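Local coordinates for protein archaemetzincin (Archaeoglobus fulgidus, PDB 3ZVS) that is probably a zinc metalloprotease of the metzincin type, with one catalytic and one apparently structural zinc ion and an unknown natural substrate, at residues I62-I73 and G88-R98. Sequence-based numbering, arbitrary orientation.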
loop_
_atom_site.group_PDB
_atom_site.type_symbol
_atom_site.label_atom_id
_atom_site.label_comp_id
_atom_site.label_asym_id
_atom_site.label_seq_id
_atom_site.Cartn_x
_atom_site.Cartn_y
_atom_site.Cartn_z
ATOM N N ILE A 62 2.367 -6.525 -13.631
ATOM C CA ILE A 62 3.300 -7.580 -13.319
ATOM C C ILE A 62 3.126 -7.919 -11.849
ATOM O O ILE A 62 3.357 -7.090 -10.980
ATOM C CB ILE A 62 4.728 -7.126 -13.609
ATOM C CG1 ILE A 62 4.855 -6.779 -15.103
ATOM C CG2 ILE A 62 5.696 -8.201 -13.192
ATOM C CD1 ILE A 62 6.141 -6.110 -15.453
ATOM N N LYS A 63 2.710 -9.140 -11.564
ATOM C CA LYS A 63 2.423 -9.527 -10.188
ATOM C C LYS A 63 3.719 -9.735 -9.423
ATOM O O LYS A 63 4.575 -10.512 -9.878
ATOM C CB LYS A 63 1.603 -10.825 -10.185
ATOM C CG LYS A 63 1.115 -11.261 -8.817
ATOM C CD LYS A 63 0.165 -12.479 -8.913
ATOM C CE LYS A 63 -0.545 -12.798 -7.591
ATOM N NZ LYS A 63 -2.040 -12.597 -7.676
ATOM N N VAL A 64 3.939 -9.087 -8.272
ATOM C CA VAL A 64 3.119 -8.051 -7.662
ATOM C C VAL A 64 3.805 -6.697 -7.871
ATOM O O VAL A 64 5.003 -6.585 -7.648
ATOM C CB VAL A 64 3.026 -8.258 -6.130
ATOM C CG1 VAL A 64 2.299 -7.096 -5.436
ATOM C CG2 VAL A 64 2.339 -9.584 -5.795
ATOM N N THR A 65 3.054 -5.687 -8.301
ATOM C CA THR A 65 3.584 -4.337 -8.409
ATOM C C THR A 65 2.808 -3.417 -7.488
ATOM O O THR A 65 1.592 -3.302 -7.597
ATOM C CB THR A 65 3.537 -3.824 -9.865
ATOM O OG1 THR A 65 4.384 -4.646 -10.668
ATOM C CG2 THR A 65 4.000 -2.367 -9.940
ATOM N N LEU A 66 3.538 -2.803 -6.561
ATOM C CA LEU A 66 2.977 -1.877 -5.580
ATOM C C LEU A 66 3.513 -0.479 -5.820
ATOM O O LEU A 66 4.694 -0.214 -5.626
ATOM C CB LEU A 66 3.335 -2.287 -4.153
ATOM C CG LEU A 66 2.836 -1.332 -3.057
ATOM C CD1 LEU A 66 1.325 -1.361 -2.890
ATOM C CD2 LEU A 66 3.517 -1.641 -1.716
ATOM N N GLY A 67 2.630 0.419 -6.251
ATOM C CA GLY A 67 2.960 1.829 -6.338
ATOM C C GLY A 67 2.865 2.441 -4.961
ATOM O O GLY A 67 1.978 2.069 -4.180
ATOM N N VAL A 68 3.782 3.337 -4.627
ATOM C CA VAL A 68 3.800 3.964 -3.306
ATOM C C VAL A 68 4.000 5.455 -3.486
ATOM O O VAL A 68 4.939 5.872 -4.160
ATOM C CB VAL A 68 4.929 3.414 -2.406
ATOM C CG1 VAL A 68 4.795 3.980 -1.017
ATOM C CG2 VAL A 68 4.931 1.863 -2.342
ATOM N N THR A 69 3.079 6.251 -2.941
ATOM C CA THR A 69 3.083 7.677 -3.100
ATOM C C THR A 69 2.943 8.396 -1.780
ATOM O O THR A 69 2.279 7.908 -0.839
ATOM C CB THR A 69 1.964 8.131 -4.085
ATOM O OG1 THR A 69 2.101 9.529 -4.334
ATOM C CG2 THR A 69 0.532 7.883 -3.542
ATOM N N GLY A 70 3.526 9.585 -1.714
ATOM C CA GLY A 70 3.317 10.511 -0.633
ATOM C C GLY A 70 2.143 11.451 -0.796
ATOM O O GLY A 70 1.830 12.239 0.099
ATOM N N LYS A 71 1.503 11.412 -1.973
ATOM C CA LYS A 71 0.332 12.221 -2.278
ATOM C C LYS A 71 -0.913 11.560 -1.693
ATOM O O LYS A 71 -1.049 10.337 -1.699
ATOM C CB LYS A 71 0.143 12.354 -3.805
ATOM C CG LYS A 71 1.279 13.035 -4.545
ATOM C CD LYS A 71 1.378 14.528 -4.257
ATOM C CE LYS A 71 2.429 15.118 -5.189
ATOM N NZ LYS A 71 2.424 16.591 -5.049
ATOM N N ASP A 72 -1.846 12.381 -1.224
ATOM C CA ASP A 72 -3.153 11.882 -0.772
ATOM C C ASP A 72 -3.909 11.340 -1.981
ATOM O O ASP A 72 -3.969 11.972 -3.064
ATOM C CB ASP A 72 -3.937 13.036 -0.114
ATOM C CG ASP A 72 -5.090 12.589 0.763
ATOM O OD1 ASP A 72 -5.040 11.486 1.312
ATOM O OD2 ASP A 72 -6.030 13.411 0.907
ATOM N N ILE A 73 -4.527 10.180 -1.794
ATOM C CA ILE A 73 -5.348 9.540 -2.803
ATOM C C ILE A 73 -6.768 9.247 -2.328
ATOM O O ILE A 73 -7.061 9.180 -1.142
ATOM C CB ILE A 73 -4.699 8.229 -3.325
ATOM C CG1 ILE A 73 -4.545 7.189 -2.202
ATOM C CG2 ILE A 73 -3.293 8.534 -3.929
ATOM C CD1 ILE A 73 -3.975 5.863 -2.643
ATOM N N GLY A 88 -6.595 -10.441 -6.042
ATOM C CA GLY A 88 -6.058 -11.574 -6.785
ATOM C C GLY A 88 -5.475 -11.245 -8.153
ATOM O O GLY A 88 -5.247 -12.155 -8.953
ATOM N N GLY A 89 -5.214 -9.958 -8.405
ATOM C CA GLY A 89 -4.652 -9.464 -9.669
ATOM C C GLY A 89 -3.143 -9.259 -9.595
ATOM O O GLY A 89 -2.390 -10.108 -9.110
ATOM N N ALA A 90 -2.692 -8.098 -10.092
ATOM C CA ALA A 90 -1.265 -7.858 -10.182
ATOM C C ALA A 90 -0.785 -6.613 -9.463
ATOM O O ALA A 90 0.380 -6.563 -9.053
ATOM C CB ALA A 90 -0.860 -7.791 -11.622
ATOM N N ARG A 91 -1.668 -5.625 -9.326
ATOM C CA ARG A 91 -1.258 -4.262 -8.967
ATOM C C ARG A 91 -1.974 -3.716 -7.736
ATOM O O ARG A 91 -3.143 -4.027 -7.486
ATOM C CB ARG A 91 -1.573 -3.305 -10.133
ATOM C CG ARG A 91 -0.790 -3.607 -11.380
ATOM C CD ARG A 91 -1.286 -2.767 -12.534
ATOM N NE ARG A 91 -2.547 -3.255 -13.057
ATOM C CZ ARG A 91 -3.020 -2.943 -14.260
ATOM N NH1 ARG A 91 -2.316 -2.158 -15.049
ATOM N NH2 ARG A 91 -4.195 -3.420 -14.666
ATOM N N ALA A 92 -1.274 -2.882 -6.966
ATOM C CA ALA A 92 -1.881 -2.095 -5.903
ATOM C C ALA A 92 -1.167 -0.779 -5.787
ATOM O O ALA A 92 -0.053 -0.619 -6.333
ATOM C CB ALA A 92 -1.826 -2.835 -4.567
ATOM N N VAL A 93 -1.792 0.152 -5.089
ATOM C CA VAL A 93 -1.207 1.419 -4.740
ATOM C C VAL A 93 -1.432 1.670 -3.254
ATOM O O VAL A 93 -2.468 1.341 -2.686
ATOM C CB VAL A 93 -1.753 2.567 -5.619
ATOM C CG1 VAL A 93 -3.216 2.733 -5.430
ATOM C CG2 VAL A 93 -1.033 3.882 -5.309
ATOM N N LEU A 94 -0.405 2.209 -2.625
ATOM C CA LEU A 94 -0.419 2.666 -1.243
ATOM C C LEU A 94 -0.086 4.164 -1.210
ATOM O O LEU A 94 0.878 4.590 -1.847
ATOM C CB LEU A 94 0.665 1.927 -0.460
ATOM C CG LEU A 94 0.983 2.488 0.925
ATOM C CD1 LEU A 94 -0.166 2.354 1.919
ATOM C CD2 LEU A 94 2.240 1.802 1.486
ATOM N N SER A 95 -0.813 4.942 -0.438
ATOM C CA SER A 95 -0.406 6.301 -0.110
ATOM C C SER A 95 -0.026 6.375 1.357
ATOM O O SER A 95 -0.753 5.867 2.234
ATOM C CB SER A 95 -1.510 7.294 -0.320
ATOM O OG SER A 95 -1.139 8.540 0.231
ATOM N N VAL A 96 1.097 7.017 1.633
ATOM C CA VAL A 96 1.556 7.176 2.994
ATOM C C VAL A 96 1.120 8.544 3.558
ATOM O O VAL A 96 1.364 8.881 4.720
ATOM C CB VAL A 96 3.089 6.975 3.102
ATOM C CG1 VAL A 96 3.484 5.588 2.674
ATOM C CG2 VAL A 96 3.813 8.031 2.280
ATOM N N PHE A 97 0.397 9.314 2.762
ATOM C CA PHE A 97 -0.027 10.671 3.164
ATOM C C PHE A 97 -0.795 10.722 4.498
ATOM O O PHE A 97 -0.521 11.555 5.365
ATOM C CB PHE A 97 -0.871 11.327 2.070
ATOM C CG PHE A 97 -1.390 12.706 2.432
ATOM C CD1 PHE A 97 -2.597 12.881 3.086
ATOM C CD2 PHE A 97 -0.678 13.832 2.082
ATOM C CE1 PHE A 97 -3.071 14.132 3.387
ATOM C CE2 PHE A 97 -1.156 15.101 2.382
ATOM C CZ PHE A 97 -2.357 15.236 3.064
ATOM N N ARG A 98 -1.789 9.840 4.667
ATOM C CA ARG A 98 -2.642 9.868 5.839
ATOM C C ARG A 98 -1.943 9.261 7.029
ATOM O O ARG A 98 -2.469 9.316 8.149
ATOM C CB ARG A 98 -3.927 9.104 5.528
ATOM C CG ARG A 98 -4.786 9.801 4.469
ATOM C CD ARG A 98 -5.541 10.989 5.043
ATOM N NE ARG A 98 -6.229 11.746 3.997
ATOM C CZ ARG A 98 -7.193 12.627 4.205
ATOM N NH1 ARG A 98 -7.684 12.822 5.429
ATOM N NH2 ARG A 98 -7.723 13.273 3.177
#
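Strands 65-69 and 91-95 are neighbouring parallel strands of the metzincin sheet, their axes 20° apart. Six backbone hydrogen bonds alternate between them, none longer than 3.0 Å from N to O: T65, G67 and T69 donate one way, A92, L94 and V96 the other. On one face L66 CD1 reaches A92 CB at 3.9 Å and V68 CG1 runs alongside L94 CD2, 4.2 Å away.

At the C-terminal ends of the strands side chains extend the pairing. S95 OG, set anti to its own nitrogen (chi1 170°), donates to K71 O at 2.6 Å from above the carbonyl plane and accepts from F97 N in an ST turn, so two bonds fix the hydroxyl. D72 CB sits over one face of the F97 ring, 3.6 Å from the centroid in a CH-pi contact, with the carboxylate plane 26° from the ring. R98 brings one nitrogen to each oxygen, NE to D72 OD1 (2.9 Å, nearly straight) and NH2 to D72 OD2 (2.8 Å), both on the syn side but out of the carboxylate plane, more so at OD1. A leucine in place of R98 would probably leave D72 without its charged mate and freer to turn, although Q49 also bonds OD2. At the opposite end K63 NZ donates to G89 O at 2.9 Å and to V122 O.

Strand 65-69 pairs on its other edge with strand 2-7. A92, L94 and V96 pack on helix 104-122, which carries the zinc ligands H117 and H121, and L66 approaches E118, the inferred proton acceptor; on the reverse face V93, joined by I73, packs on helix 52-58.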